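PDB 3KTN: carbohydrate kinase, pfkB family from Enterococcus faecalis, which probably phosphorylates a sugar acid such as 2-keto-3-deoxygluconate, as a magnesium-binding member of the pfkB carbohydrate kinase family. Local coordinates for residues K4-G9 / A52-L57; V130-I135 / K163-F168; D195-S200 / Y233-F238. All blocks are in the same frame, centred on the assembly; numbering follows the deposited sequence.

Contact 1 of 3, residues K4-G9 / A52-L57; sequences KIAAFG and ALITKL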
# COMPACT_ATOMS: atom_id res chain seq x y z
N LYS A 4 10.44 26.83 28.00
CA LYS A 4 9.13 26.21 27.80
C LYS A 4 8.36 27.08 26.82
O LYS A 4 8.08 28.25 27.09
CB LYS A 4 8.39 26.10 29.13
CG LYS A 4 9.11 25.20 30.12
CD LYS A 4 8.48 25.23 31.49
CE LYS A 4 9.27 24.36 32.45
NZ LYS A 4 10.72 24.73 32.43
N ILE A 5 8.02 26.50 25.67
CA ILE A 5 7.33 27.23 24.62
C ILE A 5 5.93 26.70 24.30
O ILE A 5 5.72 25.50 24.17
CB ILE A 5 8.16 27.20 23.32
CG1 ILE A 5 9.60 27.62 23.63
CG2 ILE A 5 7.54 28.11 22.27
CD1 ILE A 5 10.54 27.56 22.44
N ALA A 6 4.99 27.63 24.17
CA ALA A 6 3.62 27.29 23.83
C ALA A 6 3.29 28.01 22.53
O ALA A 6 3.98 28.96 22.14
CB ALA A 6 2.66 27.75 24.93
N ALA A 7 2.25 27.55 21.84
CA ALA A 7 1.84 28.18 20.60
C ALA A 7 0.32 28.20 20.57
O ALA A 7 -0.32 27.25 21.00
CB ALA A 7 2.37 27.41 19.40
N PHE A 8 -0.24 29.29 20.08
CA PHE A 8 -1.68 29.43 19.97
C PHE A 8 -1.95 29.31 18.49
O PHE A 8 -1.52 30.17 17.71
CB PHE A 8 -2.13 30.80 20.48
CG PHE A 8 -3.61 31.04 20.32
CD1 PHE A 8 -4.53 30.32 21.08
CD2 PHE A 8 -4.08 31.97 19.40
CE1 PHE A 8 -5.90 30.53 20.92
CE2 PHE A 8 -5.45 32.18 19.23
CZ PHE A 8 -6.36 31.46 19.99
N GLY A 9 -2.65 28.26 18.09
CA GLY A 9 -2.89 28.09 16.68
C GLY A 9 -3.90 27.05 16.25
O GLY A 9 -4.70 26.54 17.03
N ALA A 52 3.82 23.00 24.12
CA ALA A 52 2.41 22.75 24.34
C ALA A 52 1.60 23.59 23.37
O ALA A 52 1.90 24.77 23.16
CB ALA A 52 2.04 23.10 25.78
N LEU A 53 0.58 22.99 22.78
CA LEU A 53 -0.26 23.70 21.82
C LEU A 53 -1.57 24.13 22.46
O LEU A 53 -2.25 23.33 23.11
CB LEU A 53 -0.56 22.80 20.61
CG LEU A 53 -1.43 23.41 19.52
CD1 LEU A 53 -0.70 24.61 18.90
CD2 LEU A 53 -1.72 22.36 18.45
N ILE A 54 -1.92 25.40 22.26
CA ILE A 54 -3.17 25.93 22.78
C ILE A 54 -4.11 26.03 21.59
O ILE A 54 -3.88 26.81 20.68
CB ILE A 54 -2.98 27.33 23.40
CG1 ILE A 54 -1.90 27.28 24.48
CG2 ILE A 54 -4.30 27.82 23.99
CD1 ILE A 54 -1.52 28.64 25.05
N THR A 55 -5.17 25.23 21.60
CA THR A 55 -6.12 25.22 20.50
C THR A 55 -7.32 24.37 20.92
O THR A 55 -7.41 23.95 22.07
CB THR A 55 -5.48 24.59 19.24
OG1 THR A 55 -6.33 24.78 18.10
CG2 THR A 55 -5.28 23.10 19.46
N LYS A 56 -8.22 24.12 19.99
CA LYS A 56 -9.39 23.28 20.25
C LYS A 56 -9.50 22.20 19.18
O LYS A 56 -9.10 22.41 18.03
CB LYS A 56 -10.69 24.09 20.23
CG LYS A 56 -10.79 25.23 21.24
CD LYS A 56 -10.81 24.73 22.68
CE LYS A 56 -10.98 25.91 23.65
NZ LYS A 56 -10.69 25.52 25.06
N LEU A 57 -10.04 21.05 19.57
CA LEU A 57 -10.27 19.95 18.65
C LEU A 57 -11.63 19.38 19.03
O LEU A 57 -11.98 19.34 20.21
CB LEU A 57 -9.18 18.87 18.78
CG LEU A 57 -7.85 19.21 18.09
CD1 LEU A 57 -6.84 18.09 18.32
CD2 LEU A 57 -8.09 19.42 16.61

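Contact 2 of 3, residues V130-I135 / K163-F168; sequences VDMVHI and KVCFDF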
# COMPACT_ATOMS: atom_id res chain seq x y z
N VAL A 130 4.56 28.89 31.03
CA VAL A 130 5.42 29.00 29.85
C VAL A 130 6.28 30.25 29.91
O VAL A 130 5.92 31.22 30.58
CB VAL A 130 4.58 29.04 28.55
CG1 VAL A 130 3.76 27.77 28.43
CG2 VAL A 130 3.69 30.27 28.54
N ASP A 131 7.41 30.22 29.21
CA ASP A 131 8.32 31.36 29.18
C ASP A 131 8.18 32.11 27.86
O ASP A 131 8.56 33.28 27.75
CB ASP A 131 9.77 30.90 29.32
CG ASP A 131 9.98 29.98 30.49
OD1 ASP A 131 9.66 30.40 31.63
OD2 ASP A 131 10.46 28.85 30.28
N MSE A 132 7.65 31.42 26.86
CA MSE A 132 7.48 32.01 25.54
C MSE A 132 6.21 31.48 24.89
O MSE A 132 5.83 30.33 25.09
CB MSE A 132 8.69 31.66 24.68
CG MSE A 132 8.70 32.27 23.29
SE MSE A 132 10.30 31.76 22.30
CE MSE A 132 11.56 33.01 23.05
N VAL A 133 5.54 32.33 24.11
CA VAL A 133 4.33 31.93 23.43
C VAL A 133 4.34 32.44 22.00
O VAL A 133 4.58 33.62 21.75
CB VAL A 133 3.06 32.45 24.16
CG1 VAL A 133 3.11 33.97 24.27
CG2 VAL A 133 1.81 32.03 23.40
N HIS A 134 4.09 31.53 21.06
CA HIS A 134 4.06 31.89 19.65
C HIS A 134 2.62 31.96 19.18
O HIS A 134 1.86 31.00 19.31
CB HIS A 134 4.82 30.86 18.82
CG HIS A 134 4.85 31.18 17.35
ND1 HIS A 134 3.75 31.01 16.54
CD2 HIS A 134 5.81 31.72 16.58
CE1 HIS A 134 4.04 31.43 15.32
NE2 HIS A 134 5.29 31.87 15.32
N ILE A 135 2.24 33.11 18.64
CA ILE A 135 0.90 33.33 18.14
C ILE A 135 0.94 33.20 16.63
O ILE A 135 1.56 34.01 15.94
CB ILE A 135 0.39 34.73 18.56
CG1 ILE A 135 0.35 34.82 20.09
CG2 ILE A 135 -0.98 35.00 17.98
CD1 ILE A 135 -0.12 36.16 20.64
N LYS A 163 7.83 36.10 26.67
CA LYS A 163 8.33 36.39 25.33
C LYS A 163 7.22 36.04 24.32
O LYS A 163 6.56 35.01 24.45
CB LYS A 163 9.59 35.57 25.05
CG LYS A 163 10.46 36.15 23.95
CD LYS A 163 11.02 37.51 24.35
CE LYS A 163 11.86 37.44 25.61
NZ LYS A 163 12.45 38.76 25.96
N VAL A 164 7.03 36.91 23.33
CA VAL A 164 5.99 36.70 22.33
C VAL A 164 6.56 36.60 20.91
O VAL A 164 7.33 37.45 20.47
CB VAL A 164 4.96 37.85 22.37
CG1 VAL A 164 3.85 37.60 21.37
CG2 VAL A 164 4.38 37.97 23.78
N CYS A 165 6.17 35.53 20.21
CA CYS A 165 6.62 35.28 18.84
C CYS A 165 5.42 35.33 17.91
O CYS A 165 4.32 34.95 18.30
CB CYS A 165 7.30 33.92 18.75
SG CYS A 165 8.58 33.70 19.99
N PHE A 166 5.64 35.78 16.69
CA PHE A 166 4.56 35.92 15.72
C PHE A 166 5.07 35.72 14.30
O PHE A 166 6.17 36.15 13.96
CB PHE A 166 3.96 37.32 15.86
CG PHE A 166 2.89 37.62 14.85
CD1 PHE A 166 1.64 37.03 14.93
CD2 PHE A 166 3.14 38.53 13.82
CE1 PHE A 166 0.65 37.33 14.00
CE2 PHE A 166 2.15 38.84 12.89
CZ PHE A 166 0.91 38.24 12.98
N ASP A 167 4.25 35.06 13.48
CA ASP A 167 4.63 34.83 12.09
C ASP A 167 3.63 35.46 11.15
O ASP A 167 2.42 35.34 11.33
CB ASP A 167 4.71 33.32 11.80
CG ASP A 167 3.35 32.64 11.84
OD1 ASP A 167 2.85 32.24 10.77
OD2 ASP A 167 2.77 32.51 12.94
N PHE A 168 4.14 36.17 10.15
CA PHE A 168 3.30 36.78 9.14
C PHE A 168 2.78 35.60 8.31
O PHE A 168 3.57 34.76 7.88
CB PHE A 168 4.13 37.70 8.23
CG PHE A 168 4.37 39.08 8.79
CD1 PHE A 168 3.58 40.15 8.39
CD2 PHE A 168 5.39 39.31 9.71
CE1 PHE A 168 3.81 41.44 8.89
CE2 PHE A 168 5.63 40.59 10.21
CZ PHE A 168 4.84 41.66 9.80

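Contact 3 of 3, residues D195-S200 / Y233-F238; sequences DIVFGS and YNLEWF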
# COMPACT_ATOMS: atom_id res chain seq x y z
N ASP A 195 7.94 40.22 20.33
CA ASP A 195 9.37 40.33 20.58
C ASP A 195 10.15 39.73 19.41
O ASP A 195 11.15 40.29 18.96
CB ASP A 195 9.74 39.59 21.87
CG ASP A 195 9.08 40.19 23.10
OD1 ASP A 195 9.34 41.38 23.40
OD2 ASP A 195 8.30 39.48 23.77
N ILE A 196 9.67 38.59 18.91
CA ILE A 196 10.31 37.91 17.79
C ILE A 196 9.30 37.76 16.66
O ILE A 196 8.22 37.20 16.86
CB ILE A 196 10.82 36.51 18.21
CG1 ILE A 196 11.78 36.65 19.40
CG2 ILE A 196 11.53 35.83 17.04
CD1 ILE A 196 12.28 35.34 19.94
N VAL A 197 9.65 38.26 15.49
CA VAL A 197 8.75 38.20 14.35
C VAL A 197 9.34 37.52 13.12
O VAL A 197 10.50 37.77 12.76
CB VAL A 197 8.29 39.63 13.96
CG1 VAL A 197 7.34 39.57 12.78
CG2 VAL A 197 7.63 40.30 15.16
N PHE A 198 8.55 36.67 12.49
CA PHE A 198 8.96 35.95 11.29
C PHE A 198 8.21 36.50 10.09
O PHE A 198 6.98 36.56 10.09
CB PHE A 198 8.68 34.45 11.45
CG PHE A 198 9.51 33.81 12.52
CD1 PHE A 198 10.86 33.56 12.32
CD2 PHE A 198 8.95 33.50 13.75
CE1 PHE A 198 11.65 33.01 13.34
CE2 PHE A 198 9.73 32.95 14.78
CZ PHE A 198 11.08 32.71 14.57
N GLY A 199 8.95 36.93 9.08
CA GLY A 199 8.33 37.49 7.89
C GLY A 199 9.37 37.92 6.88
O GLY A 199 10.57 37.77 7.11
N SER A 200 8.91 38.46 5.75
CA SER A 200 9.83 38.90 4.70
C SER A 200 9.71 40.38 4.40
O SER A 200 8.77 41.05 4.84
CB SER A 200 9.56 38.13 3.42
OG SER A 200 8.31 38.53 2.87
N TYR A 233 8.05 49.08 16.56
CA TYR A 233 7.32 48.20 17.46
C TYR A 233 8.26 47.67 18.53
O TYR A 233 7.88 46.85 19.37
CB TYR A 233 6.71 47.04 16.67
CG TYR A 233 5.67 47.47 15.67
CD1 TYR A 233 4.38 47.82 16.08
CD2 TYR A 233 5.97 47.55 14.31
CE1 TYR A 233 3.42 48.23 15.16
CE2 TYR A 233 5.01 47.96 13.38
CZ TYR A 233 3.74 48.30 13.82
OH TYR A 233 2.79 48.69 12.90
N ASN A 234 9.49 48.17 18.49
CA ASN A 234 10.54 47.79 19.43
C ASN A 234 10.75 46.27 19.47
O ASN A 234 10.97 45.68 20.53
CB ASN A 234 10.21 48.32 20.83
CG ASN A 234 11.38 48.19 21.79
OD1 ASN A 234 12.53 48.40 21.41
ND2 ASN A 234 11.09 47.85 23.04
N LEU A 235 10.70 45.66 18.29
CA LEU A 235 10.90 44.22 18.16
C LEU A 235 12.33 43.87 18.51
O LEU A 235 13.24 44.67 18.32
CB LEU A 235 10.60 43.77 16.73
CG LEU A 235 9.21 44.12 16.21
CD1 LEU A 235 9.09 43.69 14.75
CD2 LEU A 235 8.15 43.44 17.07
N GLU A 236 12.53 42.65 19.03
CA GLU A 236 13.85 42.18 19.40
C GLU A 236 14.54 41.44 18.25
O GLU A 236 15.72 41.67 17.97
CB GLU A 236 13.73 41.26 20.62
CG GLU A 236 15.05 40.73 21.14
CD GLU A 236 14.86 39.89 22.37
OE1 GLU A 236 13.70 39.73 22.81
OE2 GLU A 236 15.87 39.38 22.91
N TRP A 237 13.79 40.57 17.57
CA TRP A 237 14.32 39.79 16.44
C TRP A 237 13.34 39.73 15.28
O TRP A 237 12.14 39.58 15.47
CB TRP A 237 14.62 38.35 16.87
CG TRP A 237 15.98 38.09 17.46
CD1 TRP A 237 16.84 39.01 17.98
CD2 TRP A 237 16.60 36.81 17.64
NE1 TRP A 237 17.95 38.39 18.49
CE2 TRP A 237 17.83 37.03 18.30
CE3 TRP A 237 16.23 35.49 17.33
CZ2 TRP A 237 18.71 35.99 18.63
CZ3 TRP A 237 17.10 34.45 17.67
CH2 TRP A 237 18.32 34.71 18.32
N PHE A 238 13.86 39.87 14.06
CA PHE A 238 13.06 39.77 12.85
C PHE A 238 13.82 38.79 11.97
O PHE A 238 15.00 38.99 11.69
CB PHE A 238 12.96 41.12 12.13
CG PHE A 238 12.14 41.07 10.87
CD1 PHE A 238 10.75 40.96 10.92
CD2 PHE A 238 12.75 41.11 9.62
CE1 PHE A 238 9.98 40.90 9.75
CE2 PHE A 238 11.99 41.04 8.44
CZ PHE A 238 10.61 40.94 8.51

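Contact 1 of 3, residues K4-G9 / A52-L57
Ala6, Ala7 and Phe8 pair in parallel with Ala52, Leu53 and Ile54, the axes of the two short strands approaching to 4.7 Å at an angle of 20°, and backbone hydrogen bonds run from Ala52 N to Ile5 O, Ala7 N to Ala52 O, Ile54 N to Ala7 O and Gly9 N to Ile54 O. The Ile54-Ala7 bond is nearly straight, with an N-H...O angle of 171°. Just past the end of the first strand, at Gly9, a side chain takes over: the hydroxyl OG1 of Thr55 donates to Gly9 O at 2.6 Å, placed there by its position anti to the backbone N (chi1 -170°).

Ala6, Phe8, Ala52 and Ile54 share one face of the sheet. Ile54 CG2 meets the rim of the Phe8 ring in its plane, 3.8 Å from Phe8 CD1, with the two side chains crossing at about a right angle. The other branch of the isoleucine turns back toward the start of the strand, where Ile54 CD1 lies 4.3 Å from Ala6 CB. Tyr121 stacks edge-to-face with Phe8, and helix 144-159 lies against the same ring through Ala149, Ala150 and Leu153. On the reverse face Leu53 CD1 leans across to the neighbouring strand, 3.4 Å from Ala7 O and 4.2 Å from Ala7 CB, and Leu41 of helix 36-46 touches both residues. The pair lies in the parallel part of the main sheet, with helix 36-46 on the Ala7/Leu53 face and helix 144-159 against Phe8 on the other, as in the three-layer alpha-beta-alpha fold of ribokinase-type kinases.

Contact 2 of 3, residues V130-I135 / K163-F168
His134 and Cys165 lie side by side on one face of two parallel strands, which are joined through helices 138-142 and 144-159 in a beta-alpha-beta crossover of the ribokinase-like fold. The imidazole is turned over the second strand: its CG stands anti to the backbone N (chi1 -179°), so the ring begins next to Cys165, with His134 CD2 3.4 Å from Cys165 CB. Cys165 O lies over one ring face, offset toward the rim. At the far end the Asp167 carboxylate comes in at the ring edge, near its plane, the two planes only 22° apart although the side chains cross at about a right angle. The approach of Asp167 OD2 to His134 CE1, 2.9 Å, is a short carbon-oxygen contact; the same OD2 also accepts a hydrogen bond from Gly137 N.

Further back on this face Met132, present as selenomethionine, extends across Lys163 and then bends at its last torsion. Its selenium rests 3.5 Å from Cys165 SG, and Leu287 of helix 278-291 packs on both residues. On the reverse face Val133, Val164 and Ile135 make looser apolar contacts, Val133 CG1 lying 4.2 Å from Val164 CG2. Ala157 of helix 144-159 touches both valines, while Ala150 and Ala154 touch Ile135. The Phe166 ring stands oblique to Ile135 O, which its CD1 approaches to 3.2 Å. Four N-H...O bonds zip the backbones together, those from Cys165 N to Val133 O and Ile135 N to Cys165 O being close to straight, both at 169°. The Met132 methyl CE presses on Lys163 CG at 3.4 Å, closer than usual for two carbons.

Contact 3 of 3, residues D195-S200 / Y233-F238
Val197 fits its CG2 methyl into the fork of Leu235, 3.7 Å from Leu235 CD1 and equally far from Leu235 CD2, the two side chains crossing at a slant. The second valine branch, CG1, faces the neighbouring Phe238 ring at its CD1. With CG anti to the backbone N (chi1 180°), that ring starts on the Val197 side; its tip packs on the backbone of Gly199, Phe238 CZ lying 3.5 Å from Gly199 O. Met230 of helix 218-233 touches both Leu235 and Phe238, and Ile226 packs on the ring.

The helix belongs to the beta-alpha-beta crossover that carries the chain from strand 196-198 to the parallel strand beginning at Trp237, a repeating unit of the Rossmann-like core of ribokinase-family kinases. It ends in a Schellman motif with Asn234, at positive phi, as its C-prime residue, and the chain then turns into the sheet. At this turn Asp195 O is held by two N-H groups, Glu236 N at 2.7 Å and Trp237 N at 3.0 Å, while Glu236 CB lies against the same oxygen.

Across the sheet Ile196 and Trp237 point the same way, side by side, with Ile196 CG2 4.0 Å from Trp237 CB; the indole swings off to meet Tyr290 edge-to-face. The extended Glu236 chain brings OE1 to 4.7 Å from Asp195 OD1, a like-charge proximity that the long, weak ion pair of Glu236 OE1 with Lys163 NZ may partly offset. Each carboxylate has its own partner, Glu236 OE2 with the hydroxyl of Tyr290 and Asp195 OD2 with Val164 N.

The three contacts follow one another across the same central sheet, in the strand order 50-57, 4-8, 132-135, 163-167, 196-198 and 237-245. Contacts 1 and 2 have centres about 10 Å apart and join along strands 4-8 and 132-135, where Ala6 O and His134 N are 2.8 Å apart, a probable hydrogen bond. Contacts 2 and 3 are spaced alike, and Phe166 O and Phe198 N, also 2.8 Å apart, probably bond between strands 163-167 and 196-198. Contacts 1 and 3 do not touch; their centres are about 20 Å apart. All three lie away from the magnesium site at Asp274 and Ile276.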